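TRAP dicarboxylate ABC transporter, substrate-binding protein (Roseobacter denitrificans, PDB 4OVQ) binds beta-D-glucuronate and, as a periplasmic solute-binding protein, probably hands it over to a TRAP membrane transporter. Local coordinates at residues 25-30 / 60-65; 75-80 / 235-240; 103-108 / 228-233; 175-180 / 298-303; 221-226 / 284-289. All blocks are in the same frame, centred on the assembly; numbering follows the deposited sequence.

Interaction 1 of 5, residues 25-30 / 60-65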
# COMPACT_ATOMS: atom_id res chain seq x y z
N ASN A 25 -8.36 -17.50 19.09
CA ASN A 25 -8.12 -17.90 17.71
C ASN A 25 -8.56 -16.78 16.77
O ASN A 25 -9.76 -16.49 16.61
CB ASN A 25 -8.87 -19.19 17.40
CG ASN A 25 -8.48 -20.33 18.33
OD1 ASN A 25 -7.37 -20.35 18.88
ND2 ASN A 25 -9.38 -21.29 18.51
N TRP A 26 -7.58 -16.14 16.16
CA TRP A 26 -7.83 -14.95 15.38
C TRP A 26 -8.01 -15.25 13.89
O TRP A 26 -7.58 -16.29 13.38
CB TRP A 26 -6.66 -13.97 15.54
CG TRP A 26 -6.40 -13.46 16.97
CD1 TRP A 26 -7.25 -13.53 18.04
CD2 TRP A 26 -5.22 -12.79 17.44
NE1 TRP A 26 -6.66 -12.95 19.14
CE2 TRP A 26 -5.42 -12.49 18.81
CE3 TRP A 26 -4.00 -12.43 16.85
CZ2 TRP A 26 -4.45 -11.84 19.58
CZ3 TRP A 26 -3.05 -11.77 17.61
CH2 TRP A 26 -3.27 -11.51 18.96
N ARG A 27 -8.61 -14.29 13.20
CA ARG A 27 -8.70 -14.32 11.76
C ARG A 27 -7.99 -13.09 11.21
O ARG A 27 -8.04 -12.01 11.81
CB ARG A 27 -10.16 -14.34 11.33
CG ARG A 27 -10.85 -15.60 11.82
CD ARG A 27 -12.34 -15.48 11.84
NE ARG A 27 -12.87 -15.16 10.53
CZ ARG A 27 -13.48 -14.02 10.19
NH1 ARG A 27 -13.65 -13.03 11.07
NH2 ARG A 27 -13.93 -13.87 8.95
N GLY A 28 -7.33 -13.29 10.07
CA GLY A 28 -6.61 -12.22 9.40
C GLY A 28 -6.91 -12.10 7.92
O GLY A 28 -7.21 -13.09 7.25
N TRP A 29 -6.79 -10.88 7.41
CA TRP A 29 -7.03 -10.57 6.00
C TRP A 29 -5.77 -10.21 5.25
O TRP A 29 -4.92 -9.46 5.76
CB TRP A 29 -8.03 -9.40 5.92
CG TRP A 29 -8.47 -8.92 4.59
CD1 TRP A 29 -9.65 -9.24 3.96
CD2 TRP A 29 -7.80 -7.98 3.73
NE1 TRP A 29 -9.73 -8.58 2.77
CE2 TRP A 29 -8.62 -7.80 2.60
CE3 TRP A 29 -6.59 -7.29 3.81
CZ2 TRP A 29 -8.26 -6.95 1.53
CZ3 TRP A 29 -6.21 -6.47 2.75
CH2 TRP A 29 -7.07 -6.26 1.65
N ASN A 30 -5.66 -10.72 4.04
CA ASN A 30 -4.63 -10.31 3.09
C ASN A 30 -5.23 -10.41 1.70
O ASN A 30 -5.95 -11.38 1.41
CB ASN A 30 -3.39 -11.23 3.24
CG ASN A 30 -2.44 -11.17 2.04
OD1 ASN A 30 -2.12 -10.10 1.56
ND2 ASN A 30 -1.94 -12.32 1.57
N GLN A 60 -5.69 -17.62 11.82
CA GLN A 60 -6.04 -18.16 10.53
C GLN A 60 -6.12 -17.05 9.47
O GLN A 60 -6.98 -16.14 9.56
CB GLN A 60 -7.40 -18.89 10.64
CG GLN A 60 -7.81 -19.66 9.40
CD GLN A 60 -9.05 -20.50 9.64
OE1 GLN A 60 -9.54 -20.58 10.77
NE2 GLN A 60 -9.57 -21.12 8.59
N MSE A 61 -5.25 -17.13 8.47
CA MSE A 61 -5.27 -16.20 7.36
C MSE A 61 -6.27 -16.57 6.27
O MSE A 61 -6.42 -17.75 5.93
CB MSE A 61 -3.89 -16.10 6.71
CG MSE A 61 -2.79 -15.50 7.62
SE MSE A 61 -3.18 -13.71 8.28
CE MSE A 61 -3.61 -12.90 6.55
N PHE A 62 -6.94 -15.55 5.76
CA PHE A 62 -7.70 -15.64 4.53
C PHE A 62 -7.02 -14.74 3.51
O PHE A 62 -7.19 -13.49 3.55
CB PHE A 62 -9.15 -15.21 4.81
CG PHE A 62 -9.85 -16.09 5.80
CD1 PHE A 62 -9.59 -15.98 7.15
CD2 PHE A 62 -10.75 -17.06 5.38
CE1 PHE A 62 -10.21 -16.80 8.07
CE2 PHE A 62 -11.37 -17.88 6.29
CZ PHE A 62 -11.10 -17.75 7.64
N HIS A 63 -6.21 -15.34 2.66
CA HIS A 63 -5.51 -14.66 1.59
C HIS A 63 -6.43 -14.43 0.39
O HIS A 63 -7.59 -14.84 0.40
CB HIS A 63 -4.30 -15.48 1.16
CG HIS A 63 -3.35 -15.78 2.28
ND1 HIS A 63 -2.76 -14.79 3.04
CD2 HIS A 63 -2.86 -16.95 2.75
CE1 HIS A 63 -1.97 -15.34 3.95
NE2 HIS A 63 -2.00 -16.65 3.78
N GLY A 64 -5.89 -13.81 -0.66
CA GLY A 64 -6.64 -13.62 -1.88
C GLY A 64 -7.88 -12.75 -1.75
O GLY A 64 -8.73 -12.80 -2.63
N GLY A 65 -8.02 -11.96 -0.68
CA GLY A 65 -9.15 -11.06 -0.58
C GLY A 65 -10.52 -11.71 -0.45
O GLY A 65 -11.55 -11.07 -0.64
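Trp26, Gly28 and Asn30 exchange backbone hydrogen bonds with Gln60 and Phe62 across two parallel strands, 25-29 and 60-62, whose directions differ by 23°. Gln60 N donates to Trp26 O, Gly28 N to Gln60 O, Phe62 N to Gly28 O at 2.9 Å, and Asn30 N to Phe62 O. Beyond the strands, Gly65 N uses an in-plane lone pair of Asn30 O at 3.0 Å. Gly64 and Gly65 both have positive phi, which glycine accepts readily.

A polar side-chain bond extends this pairing. Asn30 ND2 donates to His63 ND1 at 3.0 Å, almost straight at the hydrogen though tilted out of the imidazole plane, with the amide and imidazole planes turned 79° apart. Helix 37-52 fixes both groups, since Asn30 ND2 also binds Thr39 OG1 and His63 NE2 binds Asp43 OD1.

The remaining contacts are packing. Met61, a selenomethionine, bends at chi2 (-58°) and curls back over Gly28, its SE lying 3.9 Å from Gly28 CA. A beta carbon at Gly28 would collide with that selenium, so glycine suits the place. On the other face, the Phe62 ring rests against the Arg27 side chain, with Phe62 CE1 4.0 Å from Arg27 NE.

Strand 25-29, helix 37-52 and strand 58-62 together form a beta-alpha-beta crossover, a recurrent unit of the alpha/beta domains of periplasmic binding proteins.

Interaction 2 of 5, residues 75-80 / 235-240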
# COMPACT_ATOMS: atom_id res chain seq x y z
N GLU A 75 -12.63 -1.69 7.89
CA GLU A 75 -13.75 -1.49 8.79
C GLU A 75 -13.97 -2.69 9.73
O GLU A 75 -14.32 -2.52 10.92
CB GLU A 75 -15.02 -1.16 8.00
CG GLU A 75 -16.17 -0.68 8.88
CD GLU A 75 -15.68 0.32 9.93
OE1 GLU A 75 -15.18 1.39 9.53
OE2 GLU A 75 -15.75 -0.01 11.14
N GLN A 76 -13.81 -3.91 9.22
CA GLN A 76 -14.00 -5.09 10.06
C GLN A 76 -12.96 -5.13 11.20
O GLN A 76 -13.28 -5.48 12.32
CB GLN A 76 -13.94 -6.39 9.25
CG GLN A 76 -15.05 -6.58 8.26
CD GLN A 76 -14.87 -7.85 7.43
OE1 GLN A 76 -14.66 -8.93 7.96
NE2 GLN A 76 -14.92 -7.70 6.12
N VAL A 77 -11.71 -4.78 10.90
CA VAL A 77 -10.68 -4.77 11.93
C VAL A 77 -10.99 -3.68 12.96
O VAL A 77 -10.96 -3.92 14.16
CB VAL A 77 -9.25 -4.64 11.33
CG1 VAL A 77 -8.23 -4.42 12.39
CG2 VAL A 77 -8.90 -5.95 10.63
N ARG A 78 -11.37 -2.51 12.48
CA ARG A 78 -11.67 -1.40 13.40
C ARG A 78 -12.84 -1.78 14.33
O ARG A 78 -12.81 -1.53 15.54
CB ARG A 78 -12.02 -0.16 12.59
CG ARG A 78 -12.13 1.06 13.44
CD ARG A 78 -12.42 2.30 12.62
NE ARG A 78 -12.37 3.49 13.47
CZ ARG A 78 -13.21 4.51 13.42
NH1 ARG A 78 -14.22 4.52 12.55
NH2 ARG A 78 -13.05 5.53 14.26
N ALA A 79 -13.83 -2.45 13.77
CA ALA A 79 -15.03 -2.85 14.51
C ALA A 79 -14.85 -4.09 15.38
O ALA A 79 -15.74 -4.48 16.16
CB ALA A 79 -16.17 -3.08 13.52
N GLY A 80 -13.71 -4.76 15.25
CA GLY A 80 -13.46 -5.97 15.99
C GLY A 80 -14.08 -7.25 15.46
O GLY A 80 -14.03 -8.28 16.13
N CYS A 235 1.20 -2.25 6.56
CA CYS A 235 1.43 -2.69 7.90
C CYS A 235 0.79 -4.05 8.16
O CYS A 235 -0.08 -4.50 7.41
CB CYS A 235 0.89 -1.65 8.89
SG CYS A 235 -0.93 -1.54 8.88
N ILE A 236 1.22 -4.68 9.23
CA ILE A 236 0.47 -5.68 9.94
C ILE A 236 -0.31 -4.90 10.99
O ILE A 236 0.33 -4.21 11.80
CB ILE A 236 1.39 -6.74 10.62
CG1 ILE A 236 2.35 -7.40 9.61
CG2 ILE A 236 0.56 -7.79 11.37
CD1 ILE A 236 3.27 -8.42 10.23
N CYS A 237 -1.65 -5.00 10.97
CA CYS A 237 -2.67 -4.17 11.68
C CYS A 237 -3.35 -5.13 12.69
O CYS A 237 -3.63 -6.28 12.34
CB CYS A 237 -3.79 -3.52 10.72
SG CYS A 237 -4.68 -2.24 11.43
N ILE A 238 -3.59 -4.68 13.92
CA ILE A 238 -4.46 -5.42 14.84
C ILE A 238 -5.50 -4.46 15.43
O ILE A 238 -5.22 -3.30 15.74
CB ILE A 238 -3.66 -6.14 16.01
CG1 ILE A 238 -4.57 -7.09 16.82
CG2 ILE A 238 -2.94 -5.14 16.89
CD1 ILE A 238 -3.82 -8.05 17.75
N ASN A 239 -6.70 -5.00 15.62
CA ASN A 239 -7.74 -4.30 16.37
C ASN A 239 -7.20 -3.93 17.74
O ASN A 239 -6.68 -4.80 18.46
CB ASN A 239 -8.94 -5.22 16.48
CG ASN A 239 -9.96 -4.69 17.40
OD1 ASN A 239 -9.96 -5.00 18.60
ND2 ASN A 239 -10.82 -3.83 16.87
N ILE A 240 -7.28 -2.66 18.12
CA ILE A 240 -6.59 -2.22 19.33
C ILE A 240 -7.18 -2.82 20.62
O ILE A 240 -6.45 -3.03 21.59
CB ILE A 240 -6.46 -0.69 19.41
CG1 ILE A 240 -5.28 -0.33 20.32
CG2 ILE A 240 -7.76 -0.10 19.87
CD1 ILE A 240 -4.53 0.89 19.88
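Val77 and Asn239 lie with their CA atoms 5.3 Å apart where helix 75-79 packs on strand 235-239, the two axes inclined by 42° and 7.3 Å apart at closest approach. Two chain-end motifs meet here. Gly80 closes its helix in a Schellman motif, and Asn239 is the N-cap of the next helix, 240-244. Gly80 takes a positive phi at which a beta carbon would press on the preceding carbonyl oxygen, so glycine is called for.

Among the side chains, Val77 supplies the apolar part. Its CG1, anti to the backbone N (chi1 171°), comes down on the strand backbone 3.6 Å from Asn239 N and also approaches Cys237 SG at 4.3 Å. A beta-branched residue fits this buried side of the helix, where Phe87 and Leu82 add to the packing.

Asparagine suits position 239 because its amide has two ends to offer. Asn239 OD1 caps Thr242 N in the following helix, while ND2 turns to the end of helix 70-79. Val77 O is thereby gripped twice: Gly80 N reaches it at 3.1 Å within the Schellman turn, and Asn239 ND2 donates to Val77 O at 2.7 Å, nearly along the C=O axis.

Interaction 3 of 5, residues 103-108 / 228-233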
# COMPACT_ATOMS: atom_id res chain seq x y z
N SER A 103 0.27 8.83 1.43
CA SER A 103 -0.46 8.76 0.18
C SER A 103 -0.25 10.03 -0.68
O SER A 103 -0.76 10.13 -1.79
CB SER A 103 -1.93 8.50 0.49
OG SER A 103 -2.11 7.15 0.94
N LEU A 104 0.53 10.97 -0.19
CA LEU A 104 0.91 12.13 -1.02
C LEU A 104 1.90 11.73 -2.11
O LEU A 104 2.94 11.14 -1.84
CB LEU A 104 1.48 13.26 -0.15
CG LEU A 104 0.41 13.99 0.66
CD1 LEU A 104 1.07 14.77 1.81
CD2 LEU A 104 -0.45 14.91 -0.22
N PRO A 105 1.57 12.05 -3.37
CA PRO A 105 2.46 11.73 -4.49
C PRO A 105 3.83 12.39 -4.32
O PRO A 105 3.89 13.54 -3.92
CB PRO A 105 1.72 12.34 -5.68
CG PRO A 105 0.30 12.28 -5.29
CD PRO A 105 0.29 12.61 -3.84
N PHE A 106 4.88 11.64 -4.58
CA PHE A 106 6.25 12.16 -4.59
C PHE A 106 6.71 12.69 -3.23
O PHE A 106 7.54 13.61 -3.17
CB PHE A 106 6.38 13.24 -5.67
CG PHE A 106 6.07 12.75 -7.07
CD1 PHE A 106 6.95 11.92 -7.75
CD2 PHE A 106 4.90 13.13 -7.70
CE1 PHE A 106 6.67 11.47 -9.02
CE2 PHE A 106 4.61 12.69 -8.97
CZ PHE A 106 5.50 11.86 -9.64
N ILE A 107 6.22 12.11 -2.13
CA ILE A 107 6.65 12.57 -0.80
C ILE A 107 7.91 11.86 -0.28
O ILE A 107 8.67 12.44 0.50
CB ILE A 107 5.52 12.49 0.25
CG1 ILE A 107 5.92 13.34 1.47
CG2 ILE A 107 5.22 11.06 0.64
CD1 ILE A 107 4.89 13.37 2.55
N PHE A 108 8.14 10.64 -0.73
CA PHE A 108 9.40 9.96 -0.45
C PHE A 108 10.25 9.97 -1.72
O PHE A 108 9.72 10.00 -2.82
CB PHE A 108 9.13 8.53 0.03
CG PHE A 108 8.19 8.45 1.20
CD1 PHE A 108 8.56 8.99 2.43
CD2 PHE A 108 6.95 7.85 1.08
CE1 PHE A 108 7.69 8.92 3.51
CE2 PHE A 108 6.09 7.78 2.16
CZ PHE A 108 6.46 8.31 3.38
N GLN A 228 6.81 6.01 -10.69
CA GLN A 228 7.11 5.90 -9.27
C GLN A 228 6.53 7.07 -8.48
O GLN A 228 7.19 7.67 -7.63
CB GLN A 228 8.62 5.81 -9.09
CG GLN A 228 9.22 4.58 -9.75
CD GLN A 228 10.74 4.54 -9.68
OE1 GLN A 228 11.40 5.59 -9.70
NE2 GLN A 228 11.29 3.34 -9.60
N HIS A 229 5.24 7.33 -8.73
CA HIS A 229 4.55 8.51 -8.21
C HIS A 229 4.05 8.35 -6.78
O HIS A 229 3.79 9.35 -6.11
CB HIS A 229 3.36 8.84 -9.12
CG HIS A 229 2.47 7.66 -9.39
ND1 HIS A 229 2.56 6.92 -10.55
CD2 HIS A 229 1.50 7.09 -8.64
CE1 HIS A 229 1.69 5.93 -10.50
NE2 HIS A 229 1.04 6.01 -9.35
N LEU A 230 3.89 7.11 -6.32
CA LEU A 230 3.47 6.84 -4.95
C LEU A 230 4.40 5.78 -4.37
O LEU A 230 4.70 4.77 -5.05
CB LEU A 230 2.03 6.33 -4.93
CG LEU A 230 0.94 7.40 -5.16
CD1 LEU A 230 -0.42 6.77 -5.48
CD2 LEU A 230 0.84 8.33 -3.96
N ILE A 231 4.82 5.99 -3.11
CA ILE A 231 5.61 5.03 -2.37
C ILE A 231 4.92 4.90 -1.01
O ILE A 231 5.09 5.72 -0.11
CB ILE A 231 7.07 5.51 -2.24
CG1 ILE A 231 7.67 5.68 -3.62
CG2 ILE A 231 7.88 4.51 -1.44
CD1 ILE A 231 9.11 6.26 -3.60
N ILE A 232 4.05 3.89 -0.92
CA ILE A 232 3.13 3.72 0.20
C ILE A 232 3.51 2.44 0.96
O ILE A 232 3.60 1.38 0.34
CB ILE A 232 1.69 3.60 -0.35
CG1 ILE A 232 1.33 4.83 -1.19
CG2 ILE A 232 0.72 3.42 0.79
CD1 ILE A 232 -0.07 4.78 -1.78
N PRO A 233 3.70 2.53 2.28
CA PRO A 233 4.04 1.34 3.05
C PRO A 233 2.77 0.56 3.39
O PRO A 233 1.64 1.06 3.23
CB PRO A 233 4.63 1.91 4.33
CG PRO A 233 3.91 3.20 4.53
CD PRO A 233 3.72 3.74 3.13
O HOH W 1 3.75 8.37 -1.61
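Phe106 and His229 anchor a buried loop-to-strand contact, in which the loop between helices 89-92 and 111-118 lies against the end of strand 223-230 and the linker that leads on to the other large sheet in strand 234-239. Phe106 is the third residue of a type II turn and takes a positive phi, uncommon for a side chain-bearing residue. Its N donates to His229 O at 3.0 Å, and Pro105 CA also approaches that oxygen.

The Phe106 ring then folds over the strand, its face meeting His229 CA in a CH-pi contact 4.0 Å from the ring centroid, while CZ touches His229 CB. Cutting the ring back to an alanine would probably leave CA and CB of His229 without the group that covers them. Ser227 and Glu206 hold the His229 imidazole by its two nitrogens.

Further along, water 1 links Leu104 O to Ile231 N, which donates to it at 3.0 Å. Leu230 CD2 presses on Ser103 O at 3.2 Å, and its side chain lies close to the glucuronate-binding Arg146. Phe108 presents its ring edge, CD2 standing 3.1 Å from Ile231 O. The weakly positive ring hydrogens therefore probably ease the burial of that carbonyl, while the water serves the nearby Leu104 O and Ile231 N.

Interaction 4 of 5, residues 175-180 / 298-303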
# COMPACT_ATOMS: atom_id res chain seq x y z
N THR A 175 -7.54 10.40 -6.58
CA THR A 175 -8.42 10.96 -7.60
C THR A 175 -7.86 12.33 -7.99
O THR A 175 -7.77 12.67 -9.18
CB THR A 175 -9.89 11.09 -7.14
OG1 THR A 175 -9.96 11.84 -5.93
CG2 THR A 175 -10.50 9.76 -6.91
N GLY A 176 -7.46 13.11 -7.00
CA GLY A 176 -6.77 14.36 -7.29
C GLY A 176 -5.51 14.26 -8.13
O GLY A 176 -5.31 15.02 -9.08
N MSE A 177 -4.63 13.35 -7.76
CA MSE A 177 -3.41 13.11 -8.50
C MSE A 177 -3.74 12.91 -9.98
O MSE A 177 -3.10 13.49 -10.82
CB MSE A 177 -2.67 11.88 -7.93
CG MSE A 177 -1.49 11.40 -8.75
SE MSE A 177 -0.73 9.76 -8.09
CE MSE A 177 -2.05 8.57 -8.71
N ILE A 178 -4.71 12.06 -10.28
CA ILE A 178 -5.02 11.77 -11.68
C ILE A 178 -5.61 12.99 -12.38
O ILE A 178 -5.20 13.32 -13.49
CB ILE A 178 -5.94 10.55 -11.84
CG1 ILE A 178 -5.30 9.30 -11.21
CG2 ILE A 178 -6.30 10.32 -13.32
CD1 ILE A 178 -4.06 8.76 -11.95
N ALA A 179 -6.53 13.67 -11.71
CA ALA A 179 -7.20 14.83 -12.30
C ALA A 179 -6.18 15.92 -12.63
O ALA A 179 -6.31 16.60 -13.67
CB ALA A 179 -8.29 15.34 -11.36
N GLU A 180 -5.13 16.05 -11.82
CA GLU A 180 -4.12 17.10 -12.07
C GLU A 180 -3.13 16.75 -13.21
O GLU A 180 -2.39 17.61 -13.73
CB GLU A 180 -3.36 17.44 -10.78
CG GLU A 180 -4.29 17.92 -9.67
CD GLU A 180 -4.96 19.26 -9.99
OE1 GLU A 180 -4.42 20.00 -10.84
OE2 GLU A 180 -6.03 19.55 -9.42
N ALA A 298 5.40 18.75 -10.13
CA ALA A 298 4.92 20.13 -10.07
C ALA A 298 3.41 20.18 -10.11
O ALA A 298 2.78 21.04 -9.50
CB ALA A 298 5.50 20.93 -11.23
N ALA A 299 2.81 19.23 -10.83
CA ALA A 299 1.38 19.20 -11.01
C ALA A 299 0.63 18.81 -9.73
O ALA A 299 -0.59 19.01 -9.62
CB ALA A 299 1.02 18.22 -12.13
N MSE A 300 1.37 18.28 -8.76
CA MSE A 300 0.76 17.84 -7.50
C MSE A 300 0.59 18.94 -6.48
O MSE A 300 0.08 18.70 -5.40
CB MSE A 300 1.58 16.74 -6.86
CG MSE A 300 1.81 15.60 -7.75
SE MSE A 300 0.19 14.65 -8.20
CE MSE A 300 -0.44 15.59 -9.73
N ALA A 301 1.04 20.15 -6.83
CA ALA A 301 0.95 21.26 -5.89
C ALA A 301 -0.43 21.34 -5.26
O ALA A 301 -0.53 21.41 -4.03
CB ALA A 301 1.32 22.59 -6.57
N PRO A 302 -1.50 21.31 -6.07
CA PRO A 302 -2.89 21.41 -5.60
C PRO A 302 -3.35 20.23 -4.71
O PRO A 302 -4.27 20.38 -3.91
CB PRO A 302 -3.72 21.45 -6.89
CG PRO A 302 -2.79 21.58 -7.98
CD PRO A 302 -1.45 21.13 -7.53
N VAL A 303 -2.74 19.07 -4.86
CA VAL A 303 -3.09 17.93 -4.02
C VAL A 303 -2.49 18.11 -2.62
O VAL A 303 -3.17 17.85 -1.61
CB VAL A 303 -2.64 16.60 -4.68
CG1 VAL A 303 -2.97 15.39 -3.79
CG2 VAL A 303 -3.29 16.44 -6.05
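Glu180 and Met300 carry the contact in which the last turn of helix 172-180 packs against a type I turn, Ala298 to Ala301, and the start of helix 301-310 into which that turn leads. Glu180 CB sits 3.4 Å from Ala299 O. The chain then bends at chi2 (-66°), which lays the carboxylate against the Pro302 ring, with OE1 3.7 Å from Pro302 CG. On the way its CG passes Val303 CG2, the two side chains pointing in opposite directions. Shortened to an alanine, this residue would probably strip the carboxylate end from the Pro302 ring and take one neighbour from Val303 CG2.

Met300, a selenomethionine like Met177, is flexible enough to bend twice and bring its end against Met177 of helix 172-180. Its CE comes within 3.6 Å of Met177 O, and its SE lies 3.7 Å from Met177 CG. Val303 CG2 nestles on the backbone at Gly176 C, 3.7 Å away. Glycine suits that place because a beta carbon would crowd the methyl.

Further out, Pro105 touches both selenomethionines and Phe106 lies against Met300, while Ile178, pointing away from this contact, packs on Val166 and Val168 of strand 165-168. Extended up to its last bend, the Met177 chain reaches strand 223-230, where its SE stands 3.5 Å from His229 CD2.

Interaction 5 of 5, residues 221-226 / 284-289; sequences AGFYSL and GVVVNE
Phe223 and Val286 point the same way from neighbouring parallel strands, 223-226 and 286-289, which run 17° apart at one edge of a mixed four-stranded sheet. Backbone bonds set the pairing, from Val286 N to Gly222 O through to Leu226 N to Asn288 O at 2.9 Å. Phe223 CD1 lies 3.8 Å from Val286 CB, so ring and branched chain shelter each other on this more open face.

Ser225 and Asn288 follow on the same face. Asn288 takes the crowded position, its CG between backbone N and carbonyl carbon (chi1 70°), and this turns OD1 across to its neighbour. Ser225 OG donates to Asn288 OD1 at 2.6 Å, in the amide plane and on a lone pair. Ile155 holds both residues: its N bonds to Ser225 OG and its O to Asn288 ND2.

The opposite face bears Tyr224, Leu226 and Val287. Tyr224 stacks on Trp209, and its hydroxyl bonds to the backbone O of Asn207, a glucuronate-binding residue. Leu226 CD1 meets Val287 CG1 at 3.9 Å, with helix 248-282 behind. The same CD1 touches the Glu289 carboxylate, whose OE1 accepts from water 2 at 2.8 Å while that water also donates to Leu226 O.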
# COMPACT_ATOMS: atom_id res chain seq x y z
N ALA A 221 -2.68 -4.84 -20.04
CA ALA A 221 -2.13 -3.48 -19.99
C ALA A 221 -0.60 -3.52 -20.15
O ALA A 221 0.15 -3.37 -19.18
CB ALA A 221 -2.51 -2.82 -18.65
N GLY A 222 -0.11 -3.70 -21.37
CA GLY A 222 1.29 -4.03 -21.56
C GLY A 222 2.33 -2.94 -21.69
O GLY A 222 3.48 -3.23 -22.08
N PHE A 223 1.97 -1.69 -21.40
CA PHE A 223 2.96 -0.62 -21.26
C PHE A 223 3.10 -0.27 -19.78
O PHE A 223 2.12 0.07 -19.13
CB PHE A 223 2.55 0.65 -22.02
CG PHE A 223 2.51 0.48 -23.52
CD1 PHE A 223 3.68 0.54 -24.25
CD2 PHE A 223 1.32 0.29 -24.17
CE1 PHE A 223 3.65 0.39 -25.62
CE2 PHE A 223 1.28 0.14 -25.54
CZ PHE A 223 2.45 0.19 -26.26
N TYR A 224 4.32 -0.35 -19.24
CA TYR A 224 4.57 0.01 -17.85
C TYR A 224 5.57 1.16 -17.84
O TYR A 224 6.67 1.06 -18.41
CB TYR A 224 5.11 -1.20 -17.08
CG TYR A 224 5.19 -1.08 -15.56
CD1 TYR A 224 6.32 -0.57 -14.94
CD2 TYR A 224 4.15 -1.54 -14.75
CE1 TYR A 224 6.41 -0.50 -13.55
CE2 TYR A 224 4.21 -1.47 -13.37
CZ TYR A 224 5.35 -0.94 -12.77
OH TYR A 224 5.44 -0.88 -11.40
N SER A 225 5.18 2.26 -17.23
CA SER A 225 5.96 3.49 -17.23
C SER A 225 6.34 3.85 -15.81
O SER A 225 5.48 4.08 -14.98
CB SER A 225 5.14 4.65 -17.85
OG SER A 225 4.81 4.41 -19.21
N LEU A 226 7.65 3.93 -15.57
CA LEU A 226 8.22 4.08 -14.23
C LEU A 226 8.12 5.48 -13.65
O LEU A 226 9.14 6.14 -13.37
CB LEU A 226 9.67 3.59 -14.20
CG LEU A 226 9.79 2.07 -14.38
CD1 LEU A 226 11.12 1.65 -14.95
CD2 LEU A 226 9.55 1.35 -13.06
N GLY A 284 6.59 -9.75 -22.81
CA GLY A 284 6.43 -8.79 -23.88
C GLY A 284 6.10 -7.39 -23.43
O GLY A 284 5.86 -6.53 -24.26
N VAL A 285 6.06 -7.16 -22.12
CA VAL A 285 5.74 -5.83 -21.63
C VAL A 285 6.79 -4.85 -22.10
O VAL A 285 8.00 -5.12 -22.07
CB VAL A 285 5.64 -5.77 -20.08
CG1 VAL A 285 5.56 -4.31 -19.62
CG2 VAL A 285 4.45 -6.58 -19.62
N VAL A 286 6.30 -3.71 -22.56
CA VAL A 286 7.16 -2.62 -22.99
C VAL A 286 7.34 -1.62 -21.86
O VAL A 286 6.39 -0.93 -21.47
CB VAL A 286 6.56 -1.89 -24.20
CG1 VAL A 286 7.39 -0.66 -24.53
CG2 VAL A 286 6.46 -2.83 -25.39
N VAL A 287 8.56 -1.55 -21.34
CA VAL A 287 8.86 -0.72 -20.18
C VAL A 287 9.54 0.57 -20.62
O VAL A 287 10.40 0.57 -21.51
CB VAL A 287 9.79 -1.45 -19.19
CG1 VAL A 287 10.00 -0.63 -17.94
CG2 VAL A 287 9.23 -2.81 -18.84
N ASN A 288 9.15 1.67 -19.99
CA ASN A 288 9.88 2.92 -20.14
C ASN A 288 10.13 3.63 -18.80
O ASN A 288 9.33 3.56 -17.87
CB ASN A 288 9.17 3.86 -21.13
CG ASN A 288 7.88 4.40 -20.58
OD1 ASN A 288 6.89 3.67 -20.51
ND2 ASN A 288 7.87 5.67 -20.21
N GLU A 289 11.30 4.26 -18.71
CA GLU A 289 11.61 5.18 -17.63
C GLU A 289 10.96 6.52 -17.93
O GLU A 289 10.62 6.81 -19.08
CB GLU A 289 13.13 5.38 -17.50
CG GLU A 289 13.93 4.10 -17.26
CD GLU A 289 13.99 3.71 -15.80
OE1 GLU A 289 13.40 4.45 -14.98
OE2 GLU A 289 14.63 2.69 -15.47
O HOH W 2 11.56 6.50 -14.41

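From the N terminus, interaction 1 closes first, completing a short beta-alpha-beta loop before any other contact opens. Interaction 2 then opens at 75-80 and closes only at 235-240; within that span lies the whole of interaction 3. Interaction 4 starts inside both loops and ends beyond them at 298-303, so it crosses each. Interaction 5 falls within the loop of interaction 4 and likewise crosses 2 and 3. Interactions 1 and 2 meet on the five-stranded sheet, where Trp26 packs on Ile238. Interactions 3 and 5 share strand 223-230 of the four-stranded sheet, and 3 touches 4. The linker 231-233 joins the two sheets, between which the sugar acid binds.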